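Local coordinates for transcription regulator (Lactobacillus plantarum WCFS1, PDB 3CLK), which probably regulates transcription in response to a small ligand, in the manner of LacI-type repressors built on the periplasmic-binding-protein fold, at residues B[128-133]-B[188-193]; B[11-16]-B[39-44]; B[93-98]-B[238-243]; B[108-113]-B[140-145]; B[231-236]-B[275-280]. All blocks are in the same frame, centred on the assembly; numbering follows the deposited sequence.

Contact 1 (B[128-133]-B[188-193]); sequences IGIAGI and GIIAAS
Strands 128-131 and 188-191 lie side by side in parallel register, laced by four backbone hydrogen bonds that alternate in direction. Gly129 gives its N-H to Gly188 O at 2.8 Å and takes one from Ile190 N on its own carbonyl. Ala131 N then reaches Ile190 O almost along the C=O axis, and Ala192 N closes the ladder on Ala131 O at 2.9 Å, where the N-H is bent to 141°. Packing is tightest at this C-terminal end. Ala192 CB wedges under the turn that follows the first strand, 3.4 Å from Gly132 C and 3.5 Å from Ile133 CG1. A side chain on Gly132, whose phi is +87°, would run into Ala192 CB as well as its own preceding carbonyl. Contact loosens toward the other end, although that too is buried and has no solvent side. In mid-strand Ile130 crosses Ile190 obliquely, CG1 over CB at 4.0 Å, and beyond it Ile128 CG2 only grazes Ile190 CG1 at 4.2 Å. Ile128 and Ile190 face helix 109-121, and Ile130 meets Leu144 of helix 138-153, whereas Ile189, Ala131 and Ala191 are covered by helices 170-180 and 194-206. Helices on both faces of a mostly parallel sheet in which strand 128-131 lies between 163-164 and 188-191 mark the Rossmann-like lobe of a type I periplasmic-binding-protein fold.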
# COMPACT_ATOMS: atom_id res chain seq x y z
N ILE B 128 7.21 8.47 -27.78
CA ILE B 128 6.59 7.99 -26.55
C ILE B 128 6.90 6.53 -26.24
O ILE B 128 6.64 5.64 -27.06
CB ILE B 128 5.07 8.15 -26.66
CG1 ILE B 128 4.74 9.59 -27.06
CG2 ILE B 128 4.39 7.74 -25.37
CD1 ILE B 128 3.24 9.86 -27.25
N GLY B 129 7.45 6.27 -25.06
CA GLY B 129 7.77 4.91 -24.66
C GLY B 129 6.77 4.41 -23.63
O GLY B 129 5.99 5.19 -23.08
N ILE B 130 6.79 3.10 -23.38
CA ILE B 130 5.90 2.48 -22.40
C ILE B 130 6.71 1.43 -21.66
O ILE B 130 7.40 0.59 -22.27
CB ILE B 130 4.66 1.85 -23.09
CG1 ILE B 130 3.70 1.33 -22.02
CG2 ILE B 130 5.08 0.74 -24.06
CD1 ILE B 130 2.28 1.16 -22.52
N ALA B 131 6.65 1.47 -20.33
CA ALA B 131 7.46 0.56 -19.53
C ALA B 131 6.81 -0.16 -18.37
O ALA B 131 5.88 0.34 -17.74
CB ALA B 131 8.68 1.31 -19.02
N GLY B 132 7.36 -1.35 -18.08
CA GLY B 132 6.91 -2.16 -16.97
C GLY B 132 5.76 -3.14 -17.18
O GLY B 132 5.44 -3.89 -16.27
N ILE B 133 5.15 -3.14 -18.35
CA ILE B 133 4.01 -4.03 -18.59
C ILE B 133 4.37 -5.49 -18.82
O ILE B 133 5.30 -5.80 -19.55
CB ILE B 133 3.16 -3.54 -19.78
CG1 ILE B 133 2.56 -2.17 -19.46
CG2 ILE B 133 2.05 -4.54 -20.08
CD1 ILE B 133 1.66 -1.62 -20.54
N GLY B 188 8.41 11.25 -23.72
CA GLY B 188 7.26 10.86 -22.92
C GLY B 188 7.31 9.37 -22.64
O GLY B 188 7.71 8.59 -23.50
N ILE B 189 6.91 8.98 -21.43
CA ILE B 189 6.89 7.57 -21.05
C ILE B 189 5.63 7.25 -20.25
O ILE B 189 5.23 8.00 -19.35
CB ILE B 189 8.12 7.20 -20.20
CG1 ILE B 189 9.39 7.37 -21.03
CG2 ILE B 189 8.01 5.77 -19.69
CD1 ILE B 189 10.67 7.19 -20.21
N ILE B 190 5.00 6.14 -20.62
CA ILE B 190 3.80 5.67 -19.95
C ILE B 190 4.25 4.57 -19.00
O ILE B 190 4.94 3.63 -19.40
CB ILE B 190 2.79 5.09 -20.96
CG1 ILE B 190 2.39 6.19 -21.96
CG2 ILE B 190 1.57 4.54 -20.24
CD1 ILE B 190 1.39 5.75 -22.97
N ALA B 191 3.88 4.70 -17.73
CA ALA B 191 4.26 3.70 -16.74
C ALA B 191 3.14 2.70 -16.53
O ALA B 191 1.97 3.08 -16.46
CB ALA B 191 4.62 4.39 -15.42
N ALA B 192 3.52 1.43 -16.42
CA ALA B 192 2.56 0.35 -16.24
C ALA B 192 1.77 0.46 -14.94
O ALA B 192 0.68 -0.11 -14.84
CB ALA B 192 3.30 -1.01 -16.28
N SER B 193 2.31 1.17 -13.96
CA SER B 193 1.66 1.34 -12.67
C SER B 193 2.28 2.52 -11.93
O SER B 193 3.33 3.04 -12.35
CB SER B 193 1.85 0.07 -11.82
OG SER B 193 3.17 -0.00 -11.29

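Contact 2 (B[11-16]-B[39-44]); sequences IAAVVS and YNLIIV
Ile11 shows how a strand residue can grip its neighbour with every branch. Its CB sits 3.8 Å from Asn40 O, the same carbonyl that receives the Ile11 N-H at 2.8 Å in an almost perfectly straight bond. With CG1 anti to the carbonyl carbon (chi1 -67°), the longer branch is sent past the end of the strand; CG1 nears Tyr39 CD1, and the extended second torsion (176°) carries CD1 to within 3.5 Å of that same ring carbon, the two side chains crossing obliquely. The other branch, CG2, looks to Leu41 CD1 at 4.3 Å. Leu41 answers by curling that methyl against Ile11 O, only 3.2 Å away. On the opposite face Ala12 CB meets Ile42 CG1 at 3.7 Å. Back on the side of Ile43, Val15 CG2 touches Ile43 CG2 at 3.6 Å. The backbone ladder is parallel throughout, fading into a weak last bond from Val15 N to Val44 O. Helices 22-34 and 240-256 cover the face of Ile11, Ala13 and Ile43. Beyond strand 41-44 the sheet continues into the second subunit, as Ile43 and Val44 pair antiparallel with a strand of that chain, and Ile43 packs on Ile43 of the second subunit. The chemistry implies a division of labour: backbone bonds join the strands and fix their register, while apolar side chains pack both faces up to the dimer interface.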
# COMPACT_ATOMS: atom_id res chain seq x y z
N ILE B 11 -19.11 -12.15 2.63
CA ILE B 11 -18.44 -12.16 1.34
C ILE B 11 -16.95 -12.36 1.55
O ILE B 11 -16.37 -11.83 2.50
CB ILE B 11 -18.67 -10.83 0.58
CG1 ILE B 11 -20.14 -10.69 0.20
CG2 ILE B 11 -17.79 -10.79 -0.67
CD1 ILE B 11 -20.49 -9.37 -0.46
N ALA B 12 -16.33 -13.15 0.68
CA ALA B 12 -14.91 -13.41 0.77
C ALA B 12 -14.20 -12.79 -0.42
O ALA B 12 -14.59 -13.01 -1.56
CB ALA B 12 -14.65 -14.92 0.81
N ALA B 13 -13.17 -12.01 -0.14
CA ALA B 13 -12.39 -11.36 -1.18
C ALA B 13 -11.03 -12.03 -1.26
O ALA B 13 -10.33 -12.14 -0.25
CB ALA B 13 -12.24 -9.87 -0.89
N VAL B 14 -10.67 -12.48 -2.45
CA VAL B 14 -9.39 -13.13 -2.68
C VAL B 14 -8.38 -12.13 -3.25
O VAL B 14 -8.63 -11.50 -4.28
CB VAL B 14 -9.53 -14.30 -3.67
CG1 VAL B 14 -8.20 -15.02 -3.81
CG2 VAL B 14 -10.61 -15.26 -3.19
N VAL B 15 -7.26 -11.98 -2.55
CA VAL B 15 -6.22 -11.06 -2.98
C VAL B 15 -4.89 -11.81 -3.09
O VAL B 15 -4.65 -12.76 -2.34
CB VAL B 15 -6.05 -9.89 -1.98
CG1 VAL B 15 -7.28 -9.00 -2.02
CG2 VAL B 15 -5.85 -10.44 -0.58
N SER B 16 -4.05 -11.39 -4.03
CA SER B 16 -2.75 -12.04 -4.24
C SER B 16 -1.87 -11.93 -3.00
O SER B 16 -1.12 -10.97 -2.84
CB SER B 16 -2.04 -11.40 -5.44
OG SER B 16 -1.77 -10.03 -5.19
N TYR B 39 -23.80 -7.16 4.95
CA TYR B 39 -22.92 -8.31 4.75
C TYR B 39 -21.61 -8.17 5.53
O TYR B 39 -21.20 -7.07 5.88
CB TYR B 39 -22.58 -8.46 3.27
CG TYR B 39 -23.75 -8.72 2.35
CD1 TYR B 39 -23.60 -8.63 0.97
CD2 TYR B 39 -25.00 -9.07 2.86
CE1 TYR B 39 -24.66 -8.88 0.11
CE2 TYR B 39 -26.08 -9.31 2.01
CZ TYR B 39 -25.90 -9.22 0.63
OH TYR B 39 -26.95 -9.45 -0.22
N ASN B 40 -20.97 -9.31 5.79
CA ASN B 40 -19.69 -9.34 6.50
C ASN B 40 -18.61 -9.57 5.44
O ASN B 40 -18.93 -9.95 4.31
CB ASN B 40 -19.67 -10.48 7.52
CG ASN B 40 -20.79 -10.38 8.53
OD1 ASN B 40 -20.91 -9.39 9.25
ND2 ASN B 40 -21.63 -11.41 8.59
N LEU B 41 -17.35 -9.36 5.79
CA LEU B 41 -16.27 -9.55 4.82
C LEU B 41 -14.99 -10.17 5.36
O LEU B 41 -14.42 -9.69 6.35
CB LEU B 41 -15.92 -8.21 4.17
CG LEU B 41 -14.69 -8.19 3.26
CD1 LEU B 41 -14.98 -8.96 1.98
CD2 LEU B 41 -14.30 -6.75 2.94
N ILE B 42 -14.53 -11.24 4.71
CA ILE B 42 -13.28 -11.87 5.11
C ILE B 42 -12.37 -11.84 3.89
O ILE B 42 -12.83 -11.97 2.75
CB ILE B 42 -13.45 -13.35 5.56
CG1 ILE B 42 -13.80 -14.23 4.37
CG2 ILE B 42 -14.52 -13.44 6.63
CD1 ILE B 42 -13.70 -15.72 4.68
N ILE B 43 -11.08 -11.65 4.12
CA ILE B 43 -10.11 -11.59 3.05
C ILE B 43 -9.20 -12.81 3.06
O ILE B 43 -8.45 -13.03 4.00
CB ILE B 43 -9.26 -10.31 3.17
CG1 ILE B 43 -10.17 -9.08 3.14
CG2 ILE B 43 -8.24 -10.25 2.04
CD1 ILE B 43 -9.46 -7.76 3.40
N VAL B 44 -9.29 -13.62 2.01
CA VAL B 44 -8.45 -14.81 1.92
C VAL B 44 -7.17 -14.46 1.20
O VAL B 44 -7.17 -14.18 -0.01
CB VAL B 44 -9.16 -15.95 1.17
CG1 VAL B 44 -8.22 -17.12 1.01
CG2 VAL B 44 -10.41 -16.37 1.93

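Contact 3 (B[93-98]-B[238-243]); sequences FLSMGF and QDFFQM
The selenium of Met243, a selenomethionine, rests on the backbone of Ser95 as well as on its side chain: SE lies 3.6 Å from Ser95 CA and equally near Ser95 N. CG anti to the carbonyl carbon and an extended second torsion bring SE there from the first turn of helix 240-256. Ser95 itself is unusual, adopting left-handed helical backbone angles (phi 66°) just where strand 91-94 gives way to loop. Its OG stands anti to the backbone N, at the edge of the Phe240 ring and in its plane, 3.7 Å from CE1. One face of that ring is covered by Gln238 CB, offset toward the rim. A step earlier, Leu94 CD2 lies 3.5 Å from Met243 O. No hydrogen bond passes directly between the two segments; a water does the joining, 2.6 Å from Ser95 OG and accepting a weak bond from Gln238 NE2 at 3.3 Å. The amide of Gln238 has firmer partners, NE2 bonding to Asp221 OD1 and OE1 to Ser107 OG. Asp239, at the N-cap, takes Gln242 N onto OD1 at 3.0 Å from above the carboxylate plane, which secures the helix start. The second segment is part of the passage from strand 234-237 of one lobe to a helix packed on the other, one of the crossovers of a type I periplasmic-binding-protein fold. The long side chain of Met243, an aromatic edge and one bridging water imply a junction made by van der Waals packing and water, without direct hydrogen bonds.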
# COMPACT_ATOMS: atom_id res chain seq x y z
N PHE B 93 -14.66 -11.55 -10.87
CA PHE B 93 -13.29 -11.06 -10.83
C PHE B 93 -13.30 -9.53 -10.88
O PHE B 93 -14.12 -8.94 -11.58
CB PHE B 93 -12.48 -11.59 -12.02
CG PHE B 93 -12.10 -13.04 -11.90
CD1 PHE B 93 -13.04 -14.05 -12.13
CD2 PHE B 93 -10.80 -13.40 -11.57
CE1 PHE B 93 -12.67 -15.40 -12.02
CE2 PHE B 93 -10.42 -14.74 -11.46
CZ PHE B 93 -11.36 -15.74 -11.68
N LEU B 94 -12.40 -8.91 -10.13
CA LEU B 94 -12.30 -7.45 -10.10
C LEU B 94 -10.91 -6.98 -10.56
O LEU B 94 -9.90 -7.62 -10.25
CB LEU B 94 -12.56 -6.91 -8.69
CG LEU B 94 -13.90 -7.23 -8.01
CD1 LEU B 94 -13.98 -6.55 -6.65
CD2 LEU B 94 -15.04 -6.76 -8.90
N SER B 95 -10.89 -5.88 -11.31
CA SER B 95 -9.67 -5.27 -11.82
C SER B 95 -8.90 -6.11 -12.83
O SER B 95 -7.70 -5.91 -13.03
CB SER B 95 -8.75 -4.92 -10.64
OG SER B 95 -7.96 -3.79 -10.96
N MSE B 96 -9.59 -7.04 -13.48
CA MSE B 96 -8.96 -7.90 -14.49
C MSE B 96 -9.99 -8.38 -15.51
O MSE B 96 -11.08 -8.81 -15.14
CB MSE B 96 -8.29 -9.10 -13.80
CG MSE B 96 -7.56 -10.05 -14.75
SE MSE B 96 -6.80 -11.57 -13.80
CE MSE B 96 -5.10 -10.78 -13.31
N GLY B 97 -9.63 -8.31 -16.78
CA GLY B 97 -10.53 -8.76 -17.84
C GLY B 97 -10.08 -10.11 -18.37
O GLY B 97 -8.98 -10.57 -18.06
N PHE B 98 -10.93 -10.74 -19.18
CA PHE B 98 -10.64 -12.05 -19.74
C PHE B 98 -11.17 -12.19 -21.15
O PHE B 98 -12.09 -11.47 -21.55
CB PHE B 98 -11.27 -13.14 -18.87
CG PHE B 98 -10.75 -13.17 -17.47
CD1 PHE B 98 -9.54 -13.81 -17.18
CD2 PHE B 98 -11.45 -12.57 -16.44
CE1 PHE B 98 -9.05 -13.84 -15.87
CE2 PHE B 98 -10.97 -12.60 -15.13
CZ PHE B 98 -9.77 -13.24 -14.85
N GLN B 238 -7.95 4.61 -12.35
CA GLN B 238 -8.98 3.58 -12.43
C GLN B 238 -9.87 3.79 -11.22
O GLN B 238 -9.39 4.19 -10.15
CB GLN B 238 -8.36 2.17 -12.35
CG GLN B 238 -7.36 1.85 -13.44
CD GLN B 238 -7.04 0.36 -13.49
OE1 GLN B 238 -7.93 -0.46 -13.74
NE2 GLN B 238 -5.79 0.00 -13.26
N ASP B 239 -11.16 3.52 -11.38
CA ASP B 239 -12.08 3.69 -10.27
C ASP B 239 -12.19 2.38 -9.51
O ASP B 239 -13.22 1.71 -9.56
CB ASP B 239 -13.46 4.11 -10.78
CG ASP B 239 -14.34 4.64 -9.66
OD1 ASP B 239 -14.10 4.30 -8.49
OD2 ASP B 239 -15.30 5.38 -9.96
N PHE B 240 -11.12 2.02 -8.80
CA PHE B 240 -11.07 0.78 -8.02
C PHE B 240 -12.22 0.70 -7.02
O PHE B 240 -12.82 -0.36 -6.84
CB PHE B 240 -9.74 0.69 -7.26
CG PHE B 240 -8.52 0.68 -8.14
CD1 PHE B 240 -8.31 -0.35 -9.05
CD2 PHE B 240 -7.57 1.70 -8.05
CE1 PHE B 240 -7.15 -0.37 -9.86
CE2 PHE B 240 -6.42 1.69 -8.85
CZ PHE B 240 -6.21 0.65 -9.75
N PHE B 241 -12.51 1.82 -6.37
CA PHE B 241 -13.58 1.85 -5.38
C PHE B 241 -14.87 1.34 -6.00
O PHE B 241 -15.52 0.44 -5.46
CB PHE B 241 -13.79 3.28 -4.88
CG PHE B 241 -14.68 3.38 -3.67
CD1 PHE B 241 -14.15 3.24 -2.39
CD2 PHE B 241 -16.05 3.59 -3.82
CE1 PHE B 241 -14.98 3.32 -1.27
CE2 PHE B 241 -16.88 3.67 -2.70
CZ PHE B 241 -16.34 3.54 -1.42
N GLN B 242 -15.23 1.91 -7.15
CA GLN B 242 -16.44 1.52 -7.84
C GLN B 242 -16.42 0.04 -8.23
O GLN B 242 -17.46 -0.62 -8.22
CB GLN B 242 -16.63 2.38 -9.09
CG GLN B 242 -17.96 2.12 -9.80
CD GLN B 242 -19.15 2.25 -8.86
OE1 GLN B 242 -19.28 3.24 -8.14
NE2 GLN B 242 -20.03 1.26 -8.88
N MSE B 243 -15.25 -0.48 -8.58
CA MSE B 243 -15.15 -1.89 -8.93
C MSE B 243 -15.63 -2.70 -7.74
O MSE B 243 -16.37 -3.67 -7.90
CB MSE B 243 -13.70 -2.27 -9.24
CG MSE B 243 -13.16 -1.63 -10.49
SE MSE B 243 -11.41 -2.31 -10.89
CE MSE B 243 -10.81 -0.89 -12.07
O HOH W 1 -6.01 -3.28 -12.62

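Contact 4 (B[108-113]-B[140-145]); sequences DDEDIG and GRKRLA
Arg143 has CG anti to its carbonyl carbon (chi1 -66°) and runs fully extended to NE, so its guanidinium is carried along the neighbouring helix; Asp109, with CG likewise anti to the carbonyl carbon (chi1 -73°), turns its carboxylate to meet it. Asp109 OD1 thus lies at the guanidinium edge, in plane, 2.7 Å from Arg143 NE in a nearly straight salt bridge, with a weak second bond from Arg143 NH2 at 3.2 Å. The carboxylate plane is well tilted, and NE meets OD1 from above it. Ile112 lies alongside the arginine, pointing the same way. At the level of the backbones the helices come exceptionally close, their axes 6.3 Å apart with a crossing angle of -40°. Three CA-H...O contacts span the gap, among them Glu110 CA to Lys142 O at 3.1 Å and Gly113 CA to Arg143 O at 3.4 Å. Gly113 permits this approach, since a beta carbon there would collide with Arg143 O. Asp109 CB and Lys142 CB touch at 3.5 Å, whereas Glu110 sends OE2 on to a salt bridge with Lys149. An alanine in place of Arg143 would lose both bonds to Asp109 OD1 and would probably leave that buried carboxylate poorly compensated. Asp108, the N-cap, accepts Asp111 N and starts helix 109-121, which with helix 138-153 flanks strand 128-131 in sequence. Close, glycine-permitted CA-H...O packing at this angle is reminiscent of right-handed GAS-type crossings, used here between two helices beside strand 128-131 of a Rossmann-like lobe.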
# COMPACT_ATOMS: atom_id res chain seq x y z
N ASP B 108 -11.24 -0.85 -19.06
CA ASP B 108 -11.00 -1.29 -20.42
C ASP B 108 -9.50 -1.08 -20.59
O ASP B 108 -9.05 0.03 -20.85
CB ASP B 108 -11.77 -0.41 -21.40
CG ASP B 108 -11.60 -0.86 -22.83
OD1 ASP B 108 -10.48 -1.28 -23.20
OD2 ASP B 108 -12.58 -0.78 -23.59
N ASP B 109 -8.73 -2.15 -20.42
CA ASP B 109 -7.28 -2.04 -20.51
C ASP B 109 -6.79 -1.44 -21.81
O ASP B 109 -5.87 -0.63 -21.81
CB ASP B 109 -6.62 -3.40 -20.28
CG ASP B 109 -6.68 -3.83 -18.83
OD1 ASP B 109 -6.07 -3.13 -17.99
OD2 ASP B 109 -7.33 -4.84 -18.52
N GLU B 110 -7.38 -1.83 -22.93
CA GLU B 110 -6.92 -1.26 -24.18
C GLU B 110 -7.13 0.25 -24.15
O GLU B 110 -6.25 1.01 -24.55
CB GLU B 110 -7.66 -1.86 -25.38
CG GLU B 110 -7.04 -1.41 -26.70
CD GLU B 110 -7.75 -1.93 -27.92
OE1 GLU B 110 -8.08 -3.14 -27.97
OE2 GLU B 110 -7.98 -1.13 -28.85
N ASP B 111 -8.29 0.69 -23.67
CA ASP B 111 -8.58 2.12 -23.60
C ASP B 111 -7.65 2.82 -22.61
O ASP B 111 -7.39 4.02 -22.75
CB ASP B 111 -10.04 2.36 -23.24
CG ASP B 111 -10.48 3.80 -23.51
OD1 ASP B 111 -10.23 4.29 -24.62
OD2 ASP B 111 -11.07 4.43 -22.61
N ILE B 112 -7.15 2.10 -21.61
CA ILE B 112 -6.23 2.71 -20.66
C ILE B 112 -4.96 3.08 -21.42
O ILE B 112 -4.49 4.21 -21.33
CB ILE B 112 -5.86 1.75 -19.50
CG1 ILE B 112 -7.02 1.65 -18.52
CG2 ILE B 112 -4.58 2.26 -18.79
CD1 ILE B 112 -6.72 0.84 -17.27
N GLY B 113 -4.43 2.12 -22.17
CA GLY B 113 -3.22 2.36 -22.94
C GLY B 113 -3.43 3.44 -23.99
O GLY B 113 -2.54 4.25 -24.27
N GLY B 140 -1.88 -6.88 -19.72
CA GLY B 140 -0.78 -6.24 -20.42
C GLY B 140 -0.95 -6.20 -21.92
O GLY B 140 -0.63 -5.20 -22.56
N ARG B 141 -1.43 -7.30 -22.50
CA ARG B 141 -1.64 -7.37 -23.94
C ARG B 141 -2.56 -6.25 -24.41
O ARG B 141 -2.27 -5.57 -25.39
CB ARG B 141 -2.26 -8.72 -24.32
CG ARG B 141 -2.68 -8.85 -25.78
CD ARG B 141 -1.49 -8.80 -26.72
NE ARG B 141 -1.19 -7.44 -27.18
CZ ARG B 141 0.04 -6.99 -27.41
NH1 ARG B 141 1.09 -7.78 -27.22
NH2 ARG B 141 0.22 -5.75 -27.85
N LYS B 142 -3.67 -6.06 -23.70
CA LYS B 142 -4.64 -5.03 -24.06
C LYS B 142 -4.11 -3.61 -23.92
O LYS B 142 -4.28 -2.79 -24.81
CB LYS B 142 -5.91 -5.21 -23.22
CG LYS B 142 -6.52 -6.60 -23.34
CD LYS B 142 -6.77 -6.98 -24.79
CE LYS B 142 -8.10 -6.46 -25.30
NZ LYS B 142 -9.25 -7.17 -24.67
N ARG B 143 -3.46 -3.32 -22.79
CA ARG B 143 -2.92 -1.99 -22.57
C ARG B 143 -1.91 -1.65 -23.66
O ARG B 143 -1.91 -0.54 -24.19
CB ARG B 143 -2.26 -1.90 -21.19
CG ARG B 143 -3.26 -2.05 -20.06
CD ARG B 143 -2.63 -1.85 -18.68
NE ARG B 143 -3.64 -2.04 -17.64
CZ ARG B 143 -3.43 -1.85 -16.34
NH1 ARG B 143 -2.25 -1.46 -15.90
NH2 ARG B 143 -4.42 -2.08 -15.49
N LEU B 144 -1.07 -2.61 -24.02
CA LEU B 144 -0.07 -2.37 -25.05
C LEU B 144 -0.74 -2.17 -26.41
O LEU B 144 -0.30 -1.34 -27.20
CB LEU B 144 0.92 -3.54 -25.14
CG LEU B 144 2.16 -3.27 -26.01
CD1 LEU B 144 3.06 -2.24 -25.32
CD2 LEU B 144 2.93 -4.56 -26.25
N ALA B 145 -1.80 -2.92 -26.68
CA ALA B 145 -2.51 -2.77 -27.95
C ALA B 145 -3.09 -1.36 -28.05
O ALA B 145 -3.08 -0.76 -29.12
CB ALA B 145 -3.64 -3.81 -28.07

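Contact 5 (B[231-236]-B[275-280]); sequences PQLTSI and RKSTAR
One hydrogen bond is purely backbone: Lys276 N reaches Gln232 O at 2.9 Å, from above the carbonyl plane. Hydroxyls stand in for further main-chain partners. Thr234 OG1 receives Arg275 N at 2.8 Å, while Ser277 OG accepts Thr234 N at 2.7 Å in an almost straight line; Ser277 OG also bonds to Ile217 O. Between Thr234 OG1 and Thr278 OG1 the bond is weak. The charged member is Arg275, extended from CG to NE, whose NH1 forks in the guanidinium plane to Leu233 O at 2.9 Å and Ser235 OG at 3.0 Å. An alanine here would remove this fork and would probably loosen the segment's hold on Leu233 and Ser235. Apolar contacts are fewer: Pro231, which follows a cis peptide bond, lays CB against Lys276 CB at 3.8 Å, and Thr278 CG2 meets Thr234 CB at the same separation. Leu233 turns away toward helix 194-206, Thr234 packs on Leu119 of helix 109-121, and Thr278 touches strand 216-219. Strand 234-237 itself runs between 216-219 and the antiparallel 271-273, from which the segment 275-280 emerges.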
# COMPACT_ATOMS: atom_id res chain seq x y z
N PRO B 231 7.96 15.53 -9.05
CA PRO B 231 6.59 16.06 -9.10
C PRO B 231 5.50 15.00 -8.95
O PRO B 231 5.75 13.81 -9.16
CB PRO B 231 6.54 16.71 -10.48
CG PRO B 231 7.36 15.76 -11.31
CD PRO B 231 8.56 15.48 -10.40
N GLN B 232 4.30 15.44 -8.58
CA GLN B 232 3.18 14.52 -8.44
C GLN B 232 2.84 13.98 -9.83
O GLN B 232 2.82 14.73 -10.81
CB GLN B 232 1.98 15.22 -7.80
CG GLN B 232 2.29 15.70 -6.39
CD GLN B 232 1.05 15.99 -5.58
OE1 GLN B 232 0.17 16.74 -6.00
NE2 GLN B 232 0.97 15.39 -4.39
N LEU B 233 2.57 12.69 -9.90
CA LEU B 233 2.30 12.01 -11.17
C LEU B 233 0.94 12.16 -11.82
O LEU B 233 -0.10 11.90 -11.20
CB LEU B 233 2.59 10.51 -11.01
CG LEU B 233 4.03 10.06 -10.79
CD1 LEU B 233 4.04 8.66 -10.17
CD2 LEU B 233 4.77 10.07 -12.12
N THR B 234 0.94 12.58 -13.08
CA THR B 234 -0.28 12.70 -13.84
C THR B 234 -0.61 11.25 -14.12
O THR B 234 0.29 10.43 -14.35
CB THR B 234 -0.07 13.45 -15.16
OG1 THR B 234 0.11 14.84 -14.88
CG2 THR B 234 -1.27 13.28 -16.09
N SER B 235 -1.89 10.91 -14.12
CA SER B 235 -2.24 9.53 -14.33
C SER B 235 -3.57 9.28 -14.99
O SER B 235 -4.40 10.19 -15.14
CB SER B 235 -2.25 8.81 -12.98
OG SER B 235 -3.29 9.33 -12.16
N ILE B 236 -3.75 8.03 -15.41
CA ILE B 236 -5.00 7.56 -15.97
C ILE B 236 -5.46 6.78 -14.76
O ILE B 236 -4.91 5.72 -14.43
CB ILE B 236 -4.78 6.63 -17.17
CG1 ILE B 236 -4.18 7.42 -18.34
CG2 ILE B 236 -6.11 5.99 -17.60
CD1 ILE B 236 -5.02 8.62 -18.77
N ARG B 275 -1.61 16.13 -13.03
CA ARG B 275 -0.90 16.58 -11.85
C ARG B 275 0.30 17.42 -12.27
O ARG B 275 0.11 18.46 -12.88
CB ARG B 275 -0.50 15.40 -10.95
CG ARG B 275 -1.74 14.70 -10.39
CD ARG B 275 -1.48 13.84 -9.17
NE ARG B 275 -2.72 13.23 -8.69
CZ ARG B 275 -3.37 12.24 -9.30
NH1 ARG B 275 -2.88 11.73 -10.43
NH2 ARG B 275 -4.51 11.79 -8.80
N LYS B 276 1.52 16.98 -12.00
CA LYS B 276 2.66 17.81 -12.38
C LYS B 276 3.81 17.12 -13.11
O LYS B 276 4.89 17.68 -13.25
CB LYS B 276 3.22 18.50 -11.12
CG LYS B 276 2.23 19.48 -10.49
CD LYS B 276 1.92 20.62 -11.45
CE LYS B 276 0.88 21.57 -10.88
NZ LYS B 276 1.32 22.12 -9.56
N SER B 277 3.56 15.91 -13.62
CA SER B 277 4.60 15.16 -14.30
C SER B 277 4.57 15.20 -15.82
O SER B 277 5.33 14.47 -16.47
CB SER B 277 4.55 13.70 -13.84
OG SER B 277 3.34 13.09 -14.27
N THR B 278 3.70 16.03 -16.40
CA THR B 278 3.60 16.15 -17.85
C THR B 278 3.62 17.62 -18.27
O THR B 278 3.20 18.49 -17.53
CB THR B 278 2.29 15.53 -18.43
OG1 THR B 278 1.14 16.16 -17.84
CG2 THR B 278 2.23 14.03 -18.14
N ALA B 279 4.14 17.88 -19.47
CA ALA B 279 4.20 19.23 -20.02
C ALA B 279 4.27 19.12 -21.54
O ALA B 279 4.74 18.10 -22.06
CB ALA B 279 5.43 19.98 -19.50
N ARG B 280 3.79 20.13 -22.25
CA ARG B 280 3.84 20.08 -23.71
C ARG B 280 5.29 19.94 -24.17
O ARG B 280 6.20 20.46 -23.53
CB ARG B 280 3.23 21.33 -24.34
CG ARG B 280 1.73 21.48 -24.13
CD ARG B 280 1.16 22.42 -25.17
NE ARG B 280 1.30 21.85 -26.50
CZ ARG B 280 0.43 21.00 -27.05
NH1 ARG B 280 -0.66 20.64 -26.38
NH2 ARG B 280 0.66 20.50 -28.25

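Contacts 1 and 2 are both mostly buried parallel strand pairs with aliphatic side chains, one in each lobe: contact 1 wholly so, contact 2 at the sheet's outer strand, where the second subunit takes over. Contact 5 reaches the same sheet as contact 1, but at a partly exposed end of it hydroxyls and an arginine replace much of the regular ladder. Contact 4 lays helices beside contact 1: Leu144 and Arg143 pack on its residues, and the salt bridge is set among close backbones. Contact 3 lies near the middle of the chain, relying on a water and van der Waals packing; Gln238 touches Arg143 and Ile112 of contact 4, while its segment 238-243 follows 231-236 of contact 5 after one residue.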